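Long-range contacts in nudix Hydrolase, RenU (Mycolicibacterium smegmatis, PDB 6UUF), which is a magnesium-dependent Nudix family hydrolase that probably cleaves NADH or a related nucleoside diphosphate compound: residues H21-L27 / L56-D62; L28-M32 / A114-L118; A36-L41 / W131-V137. The protein carries 3 engineered substitutions. One frame throughout, in Å; residues are numbered along the deposited sequence.

Contact 1 (H21-L27 / L56-D62); sequences HGAAGLL and LPGGARD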
loop_
_atom_site.group_PDB
_atom_site.type_symbol
_atom_site.label_atom_id
_atom_site.label_comp_id
_atom_site.label_asym_id
_atom_site.label_seq_id
_atom_site.Cartn_x
_atom_site.Cartn_y
_atom_site.Cartn_z
ATOM N N HIS A 21 -9.238 11.734 6.089
ATOM C CA HIS A 21 -7.955 12.195 5.540
ATOM C C HIS A 21 -7.411 11.233 4.483
ATOM O O HIS A 21 -6.208 11.253 4.189
ATOM C CB HIS A 21 -6.939 12.294 6.695
ATOM C CG HIS A 21 -7.426 13.078 7.878
ATOM N ND1 HIS A 21 -7.825 14.393 7.779
ATOM C CD2 HIS A 21 -7.529 12.749 9.188
ATOM C CE1 HIS A 21 -8.177 14.834 8.976
ATOM N NE2 HIS A 21 -7.993 13.860 9.846
ATOM N N GLY A 22 -8.273 10.359 3.957
ATOM C CA GLY A 22 -7.842 9.377 3.014
ATOM C C GLY A 22 -7.063 8.253 3.666
ATOM O O GLY A 22 -7.023 8.091 4.917
ATOM N N ALA A 23 -6.503 7.440 2.792
ATOM C CA ALA A 23 -5.774 6.276 3.212
ATOM C C ALA A 23 -4.436 6.260 2.490
ATOM O O ALA A 23 -4.225 6.983 1.481
ATOM C CB ALA A 23 -6.558 5.029 2.901
ATOM N N ALA A 24 -3.563 5.408 3.003
ATOM C CA ALA A 24 -2.217 5.243 2.457
ATOM C C ALA A 24 -1.783 3.796 2.550
ATOM O O ALA A 24 -2.114 3.107 3.508
ATOM C CB ALA A 24 -1.229 6.104 3.222
ATOM N N GLY A 25 -1.027 3.340 1.557
ATOM C CA GLY A 25 -0.470 1.984 1.579
ATOM C C GLY A 25 1.004 1.959 1.252
ATOM O O GLY A 25 1.476 2.815 0.490
ATOM N N LEU A 26 1.711 0.961 1.806
ATOM C CA LEU A 26 3.118 0.785 1.566
ATOM C C LEU A 26 3.403 -0.184 0.451
ATOM O O LEU A 26 3.055 -1.347 0.552
ATOM C CB LEU A 26 3.793 0.288 2.822
ATOM C CG LEU A 26 5.284 0.564 2.868
ATOM C CD1 LEU A 26 5.646 2.042 2.831
ATOM C CD2 LEU A 26 5.797 -0.091 4.146
ATOM N N LEU A 27 4.070 0.296 -0.594
ATOM C CA LEU A 27 4.673 -0.549 -1.633
ATOM C C LEU A 27 6.129 -0.715 -1.300
ATOM O O LEU A 27 6.968 0.117 -1.668
ATOM C CB LEU A 27 4.498 0.106 -3.006
ATOM C CG LEU A 27 5.089 -0.583 -4.226
ATOM C CD1 LEU A 27 4.617 -2.012 -4.234
ATOM C CD2 LEU A 27 4.590 0.097 -5.512
ATOM N N LEU A 56 -1.821 -3.660 -1.073
ATOM C CA LEU A 56 -0.718 -3.218 -0.220
ATOM C C LEU A 56 -1.237 -3.173 1.194
ATOM O O LEU A 56 -2.408 -2.880 1.380
ATOM C CB LEU A 56 -0.238 -1.872 -0.634
ATOM C CG LEU A 56 0.084 -1.726 -2.134
ATOM C CD1 LEU A 56 0.384 -0.275 -2.448
ATOM C CD2 LEU A 56 1.249 -2.612 -2.534
ATOM N N PRO A 57 -0.374 -3.460 2.190
ATOM C CA PRO A 57 -0.765 -3.160 3.564
ATOM C C PRO A 57 -0.917 -1.659 3.699
ATOM O O PRO A 57 -0.071 -0.902 3.183
ATOM C CB PRO A 57 0.412 -3.625 4.414
ATOM C CG PRO A 57 1.486 -4.032 3.477
ATOM C CD PRO A 57 1.059 -3.735 2.075
ATOM N N GLY A 58 -2.036 -1.240 4.266
ATOM C CA GLY A 58 -2.332 0.181 4.340
ATOM C C GLY A 58 -3.413 0.442 5.366
ATOM O O GLY A 58 -3.963 -0.469 5.935
ATOM N N GLY A 59 -3.735 1.698 5.585
ATOM C CA GLY A 59 -4.930 1.972 6.340
ATOM C C GLY A 59 -5.222 3.434 6.241
ATOM O O GLY A 59 -4.638 4.139 5.411
ATOM N N ALA A 60 -6.118 3.875 7.100
ATOM C CA ALA A 60 -6.559 5.266 7.131
ATOM C C ALA A 60 -5.534 6.201 7.722
ATOM O O ALA A 60 -4.862 5.887 8.722
ATOM C CB ALA A 60 -7.892 5.411 7.879
ATOM N N ARG A 61 -5.428 7.360 7.099
ATOM C CA ARG A 61 -4.506 8.373 7.550
ATOM C C ARG A 61 -5.114 9.135 8.710
ATOM O O ARG A 61 -6.273 9.559 8.649
ATOM C CB ARG A 61 -4.233 9.321 6.410
ATOM C CG ARG A 61 -3.241 10.379 6.741
ATOM C CD ARG A 61 -2.952 11.227 5.524
ATOM N NE ARG A 61 -2.109 12.340 5.945
ATOM C CZ ARG A 61 -1.815 13.389 5.182
ATOM N NH1 ARG A 61 -2.320 13.499 3.952
ATOM N NH2 ARG A 61 -1.047 14.359 5.680
ATOM N N ASP A 62 -4.322 9.294 9.760
ATOM C CA ASP A 62 -4.740 10.050 10.928
ATOM C C ASP A 62 -4.439 11.567 10.751
ATOM O O ASP A 62 -3.590 11.980 9.943
ATOM C CB ASP A 62 -4.063 9.462 12.170
ATOM C CG ASP A 62 -4.819 9.750 13.459
ATOM O OD1 ASP A 62 -5.940 10.346 13.434
ATOM O OD2 ASP A 62 -4.286 9.358 14.520
HETATM O O HOH W 1 -8.376 9.098 7.058
HETATM O O HOH W 2 -4.003 11.640 2.271
#
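A24 and G59 form the hydrogen-bonded pair of an antiparallel ladder in the mixed sheet of the Nudix fold. Strand 23-27 runs at 164° to 58-60. By sequence, G59 opens the Nudix box that leads into helix 67-79. A24 N donates to G59 O at 2.9 Å, and G59 N returns one to A24 O. Two residues on, L26 N bonds to P57 O. Between these bonds G25 and G58 form a non-hydrogen-bonded pair, CA to CA 3.8 Å. A CB on G58 would run into A24 O and G25 CA, consistent with glycine here.

L56 closes the inner end. Its CB lies 3.5 Å from L26 O, and its CD2 meets L27 CD1 at 3.8 Å. L56 also touches L41 and F146. With an alanine here, L27 CD1 is likely to lose a packing partner and a gap to open toward L41 and F146.

At the outer end R61 N bonds to G22 O, 2.8 Å and nearly straight. R61 CG is anti to the backbone N (chi1 -177°), and the chain runs on extended to NE, which bonds to E65 O. Water 2 lies in the guanidinium plane, accepts from R61 NH1 and donates to H21 O.

Contact 2 (L28-M32 / A114-L118); sequences LRAPM and AAEPL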
loop_
_atom_site.group_PDB
_atom_site.type_symbol
_atom_site.label_atom_id
_atom_site.label_comp_id
_atom_site.label_asym_id
_atom_site.label_seq_id
_atom_site.Cartn_x
_atom_site.Cartn_y
_atom_site.Cartn_z
ATOM N N LEU A 28 6.425 -1.762 -0.551
ATOM C CA LEU A 28 7.768 -2.036 -0.075
ATOM C C LEU A 28 8.498 -2.965 -1.065
ATOM O O LEU A 28 8.012 -4.056 -1.337
ATOM C CB LEU A 28 7.721 -2.707 1.280
ATOM C CG LEU A 28 9.093 -3.011 1.896
ATOM C CD1 LEU A 28 9.994 -1.765 2.036
ATOM C CD2 LEU A 28 8.844 -3.621 3.257
ATOM N N ARG A 29 9.660 -2.530 -1.554
ATOM C CA ARG A 29 10.468 -3.265 -2.530
ATOM C C ARG A 29 11.666 -3.882 -1.884
ATOM O O ARG A 29 12.246 -3.284 -0.969
ATOM C CB ARG A 29 10.926 -2.375 -3.668
ATOM C CG ARG A 29 9.789 -1.572 -4.309
ATOM C CD ARG A 29 10.320 -0.672 -5.423
ATOM N NE ARG A 29 11.319 0.311 -4.957
ATOM C CZ ARG A 29 12.001 1.118 -5.766
ATOM N NH1 ARG A 29 11.842 1.067 -7.099
ATOM N NH2 ARG A 29 12.870 1.964 -5.239
ATOM N N ALA A 30 12.023 -5.085 -2.335
ATOM C CA ALA A 30 13.278 -5.736 -1.910
ATOM C C ALA A 30 13.975 -6.492 -3.034
ATOM O O ALA A 30 13.326 -7.088 -3.875
ATOM C CB ALA A 30 13.078 -6.656 -0.708
ATOM N N PRO A 31 15.315 -6.453 -3.047
ATOM C CA PRO A 31 16.040 -7.188 -4.082
ATOM C C PRO A 31 16.041 -8.662 -3.755
ATOM O O PRO A 31 16.113 -9.035 -2.576
ATOM C CB PRO A 31 17.457 -6.624 -3.989
ATOM C CG PRO A 31 17.549 -5.951 -2.660
ATOM C CD PRO A 31 16.221 -5.951 -1.997
ATOM N N MET A 32 15.949 -9.490 -4.774
ATOM C CA MET A 32 16.124 -10.931 -4.564
ATOM C C MET A 32 17.609 -11.315 -4.693
ATOM O O MET A 32 18.380 -10.563 -5.311
ATOM C CB MET A 32 15.254 -11.674 -5.562
ATOM C CG MET A 32 13.773 -11.451 -5.337
ATOM S SD MET A 32 13.349 -11.953 -3.663
ATOM C CE MET A 32 11.820 -12.856 -3.858
ATOM N N ALA A 114 13.576 -2.038 1.235
ATOM C CA ALA A 114 14.328 -2.761 2.259
ATOM C C ALA A 114 15.577 -3.383 1.603
ATOM O O ALA A 114 15.633 -3.586 0.363
ATOM C CB ALA A 114 13.468 -3.856 2.834
ATOM N N ALA A 115 16.562 -3.710 2.441
ATOM C CA ALA A 115 17.833 -4.285 1.970
ATOM C C ALA A 115 17.683 -5.728 1.434
ATOM O O ALA A 115 18.473 -6.160 0.606
ATOM C CB ALA A 115 18.877 -4.219 3.082
ATOM N N GLU A 116 16.650 -6.444 1.876
ATOM C CA GLU A 116 16.445 -7.849 1.528
ATOM C C GLU A 116 14.984 -8.177 1.825
ATOM O O GLU A 116 14.292 -7.370 2.442
ATOM C CB GLU A 116 17.363 -8.741 2.357
ATOM C CG GLU A 116 17.356 -8.420 3.840
ATOM C CD GLU A 116 17.950 -9.531 4.663
ATOM O OE1 GLU A 116 19.122 -9.430 5.054
ATOM O OE2 GLU A 116 17.243 -10.520 4.895
ATOM N N PRO A 117 14.497 -9.340 1.385
ATOM C CA PRO A 117 13.125 -9.643 1.751
ATOM C C PRO A 117 13.040 -9.910 3.265
ATOM O O PRO A 117 13.775 -10.746 3.778
ATOM C CB PRO A 117 12.802 -10.890 0.905
ATOM C CG PRO A 117 13.826 -10.901 -0.183
ATOM C CD PRO A 117 15.055 -10.382 0.514
ATOM N N LEU A 118 12.203 -9.140 3.953
ATOM C CA LEU A 118 12.052 -9.210 5.415
ATOM C C LEU A 118 11.099 -10.312 5.861
ATOM O O LEU A 118 10.118 -10.627 5.158
ATOM C CB LEU A 118 11.537 -7.860 5.980
ATOM C CG LEU A 118 12.355 -6.627 5.644
ATOM C CD1 LEU A 118 11.784 -5.355 6.263
ATOM C CD2 LEU A 118 13.791 -6.857 6.089
#
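L28 reaches across to A114 with one of its two methyl branches. Its CB leaves the strand toward 114-118. CG lies anti to the backbone N (chi1 -179°), and from there the branches part. CD1 comes 3.7 Å from A114 N and 4.1 Å from A114 CB, so it covers the amide as well as the methyl. CD2 turns to the ring of W131. The amide that CD1 covers is already in use. A114 N gives a bond of 2.9 Å to R29 O, and its N-H points almost straight at the oxygen.

This bond continues the parallel pairing of strand 23-31 with 104-113 in the mixed sheet of the Nudix fold. R29 also bonds through its backbone to A112. Its side chain, which points away from 114-118, bonds through NH1 to I160 O and through NE makes a salt bridge with D113.

Beyond R29 the contact changes character. P31 has no N-H to give, and the chain 114-118 curls round the strand end. A30 CB sits 3.5 Å from E116 O. The P31 ring lies against two carbonyls, with CD 3.4 Å from A114 O and CG 3.4 Å from A115 O. P117 answers from the other segment, its CD 3.5 Å from P31 O. M32 starts away from the loop, but bends at chi2 (-57°) and brings SD to 3.7 Å from P117 CG.

Contact 3 (A36-L41 / W131-V137); sequences AAAVLL and WVLEDQV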
loop_
_atom_site.group_PDB
_atom_site.type_symbol
_atom_site.label_atom_id
_atom_site.label_comp_id
_atom_site.label_asym_id
_atom_site.label_seq_id
_atom_site.Cartn_x
_atom_site.Cartn_y
_atom_site.Cartn_z
ATOM N N ALA A 36 16.658 -9.306 -9.054
ATOM C CA ALA A 36 15.392 -8.656 -9.413
ATOM C C ALA A 36 14.622 -8.177 -8.170
ATOM O O ALA A 36 14.848 -8.631 -7.026
ATOM C CB ALA A 36 14.528 -9.610 -10.228
ATOM N N ALA A 37 13.679 -7.291 -8.420
ATOM C CA ALA A 37 12.916 -6.675 -7.372
ATOM C C ALA A 37 11.642 -7.475 -6.990
ATOM O O ALA A 37 10.861 -7.833 -7.858
ATOM C CB ALA A 37 12.541 -5.287 -7.813
ATOM N N ALA A 38 11.436 -7.715 -5.693
ATOM C CA ALA A 38 10.138 -8.160 -5.196
ATOM C C ALA A 38 9.378 -7.080 -4.429
ATOM O O ALA A 38 9.970 -6.182 -3.880
ATOM C CB ALA A 38 10.285 -9.405 -4.323
ATOM N N VAL A 39 8.051 -7.204 -4.374
ATOM C CA VAL A 39 7.228 -6.345 -3.537
ATOM C C VAL A 39 6.403 -7.161 -2.541
ATOM O O VAL A 39 6.039 -8.318 -2.779
ATOM C CB VAL A 39 6.349 -5.362 -4.374
ATOM C CG1 VAL A 39 7.234 -4.552 -5.323
ATOM C CG2 VAL A 39 5.308 -6.080 -5.173
ATOM N N LEU A 40 6.106 -6.553 -1.402
ATOM C CA LEU A 40 5.447 -7.272 -0.331
ATOM C C LEU A 40 3.979 -7.065 -0.475
ATOM O O LEU A 40 3.530 -5.949 -0.379
ATOM C CB LEU A 40 5.931 -6.782 1.030
ATOM C CG LEU A 40 5.166 -7.411 2.191
ATOM C CD1 LEU A 40 5.483 -8.891 2.240
ATOM C CD2 LEU A 40 5.510 -6.741 3.497
ATOM N N LEU A 41 3.203 -8.120 -0.690
ATOM C CA LEU A 41 1.770 -7.929 -0.796
ATOM C C LEU A 41 1.045 -8.667 0.304
ATOM O O LEU A 41 1.524 -9.670 0.836
ATOM C CB LEU A 41 1.210 -8.370 -2.150
ATOM C CG LEU A 41 1.851 -7.753 -3.378
ATOM C CD1 LEU A 41 1.307 -8.351 -4.678
ATOM C CD2 LEU A 41 1.625 -6.277 -3.333
ATOM N N TRP A 131 6.155 -11.963 -0.536
ATOM C CA TRP A 131 7.051 -11.270 -1.410
ATOM C C TRP A 131 6.784 -11.779 -2.797
ATOM O O TRP A 131 6.764 -12.989 -3.003
ATOM C CB TRP A 131 8.479 -11.517 -0.977
ATOM C CG TRP A 131 8.839 -10.738 0.238
ATOM C CD1 TRP A 131 8.943 -11.204 1.528
ATOM C CD2 TRP A 131 9.128 -9.345 0.287
ATOM N NE1 TRP A 131 9.295 -10.180 2.363
ATOM C CE2 TRP A 131 9.420 -9.030 1.644
ATOM C CE3 TRP A 131 9.181 -8.321 -0.691
ATOM C CZ2 TRP A 131 9.746 -7.731 2.063
ATOM C CZ3 TRP A 131 9.523 -7.039 -0.293
ATOM C CH2 TRP A 131 9.805 -6.746 1.085
ATOM N N VAL A 132 6.538 -10.878 -3.738
ATOM C CA VAL A 132 6.120 -11.268 -5.114
ATOM C C VAL A 132 6.999 -10.528 -6.106
ATOM O O VAL A 132 7.137 -9.321 -6.038
ATOM C CB VAL A 132 4.656 -10.905 -5.379
ATOM C CG1 VAL A 132 4.229 -11.178 -6.828
ATOM C CG2 VAL A 132 3.763 -11.675 -4.415
ATOM N N LEU A 133 7.634 -11.237 -7.015
ATOM C CA LEU A 133 8.421 -10.556 -8.048
ATOM C C LEU A 133 7.542 -9.514 -8.749
ATOM O O LEU A 133 6.397 -9.805 -9.045
ATOM C CB LEU A 133 9.004 -11.544 -9.053
ATOM C CG LEU A 133 10.143 -12.394 -8.485
ATOM C CD1 LEU A 133 10.458 -13.569 -9.406
ATOM C CD2 LEU A 133 11.379 -11.565 -8.238
ATOM N N GLU A 134 8.080 -8.301 -8.928
ATOM C CA GLU A 134 7.387 -7.226 -9.612
ATOM C C GLU A 134 6.708 -7.614 -10.915
ATOM O O GLU A 134 5.580 -7.224 -11.160
ATOM C CB GLU A 134 8.369 -6.106 -9.946
ATOM C CG GLU A 134 8.674 -5.152 -8.831
ATOM C CD GLU A 134 9.344 -3.875 -9.348
ATOM O OE1 GLU A 134 10.470 -4.003 -9.916
ATOM O OE2 GLU A 134 8.732 -2.768 -9.211
ATOM N N ASP A 135 7.400 -8.384 -11.745
ATOM C CA ASP A 135 6.837 -8.904 -13.019
ATOM C C ASP A 135 5.679 -9.872 -12.836
ATOM O O ASP A 135 4.927 -10.134 -13.794
ATOM C CB ASP A 135 7.924 -9.636 -13.842
ATOM C CG ASP A 135 8.966 -8.684 -14.435
ATOM O OD1 ASP A 135 8.609 -7.607 -14.961
ATOM O OD2 ASP A 135 10.167 -9.023 -14.396
ATOM N N GLN A 136 5.564 -10.461 -11.639
ATOM C CA GLN A 136 4.500 -11.437 -11.361
ATOM C C GLN A 136 3.332 -10.901 -10.545
ATOM O O GLN A 136 2.327 -11.608 -10.389
ATOM C CB GLN A 136 5.101 -12.668 -10.699
ATOM C CG GLN A 136 6.122 -13.318 -11.626
ATOM C CD GLN A 136 6.360 -14.752 -11.303
ATOM O OE1 GLN A 136 6.146 -15.606 -12.171
ATOM N NE2 GLN A 136 6.769 -15.049 -10.038
ATOM N N VAL A 137 3.418 -9.645 -10.082
ATOM C CA VAL A 137 2.328 -9.043 -9.301
ATOM C C VAL A 137 0.983 -9.108 -10.035
ATOM O O VAL A 137 -0.012 -9.523 -9.447
ATOM C CB VAL A 137 2.671 -7.579 -8.879
ATOM C CG1 VAL A 137 1.429 -6.813 -8.407
ATOM C CG2 VAL A 137 3.742 -7.612 -7.787
#
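V39 and V132 pair through two backbone bonds in an antiparallel ladder joining strand 37-44 to 126-133 in the mixed sheet of the Nudix fold. The short strand axes lie at 139° and approach to 4.2 Å. V39 N and V132 N each donate to the other residue's O at 2.8 Å. E134 N adds a third backbone bond, straight at 179°, to A37 O.

On one side of the sheet L40 CB stands over the six-membered ring of W131, 3.8 Å from its centroid, a CH-pi contact. W131 CG is anti to its carbonyl carbon (chi1 -75°), which carries the ring across to 37-41, where CE3 and CZ3 come against V39 C and L40 N. A38 O is at the ring edge, and A38 CB touches CE3. W131 NE1 is satisfied by L118 O.

V39 and V132 point to the other side. V39 CG2 is pressed tightly on V137 CG2 at 3.4 Å. V39 CG1 meets E134 CG. L41 CD1 lies against V132 and V137, which also packs on F146 and W150 of helix 144-158.

Backbone bonds set the register, while the side chains meet almost wholly through carbon, with W131 the residue most covered by the opposite segment.

In the fold
All three contacts are partly buried. Contact 1 is the most central and has no fully exposed touching residue. Contacts 2 and 3 sit farther out, on the same side. Contact 2 is the most open, with A115 and E116 exposed. Contacts 1 and 2 use successive parts of strand 23-31. Contact 3 holds the neighbouring strand 37-44. Contact 1 is a glycine-rich ladder whose outer end is polar and hydrated. Contact 2 has one backbone bond and relies on prolines. Contact 3 combines three backbone bonds with aromatic and branched side chains. Contacts 2 and 3 meet directly: A30 O faces A38 N at 2.7 Å, and A30 CB packs on W131. Between contacts 1 and 3, L27 packs on V39, and L56 on L41.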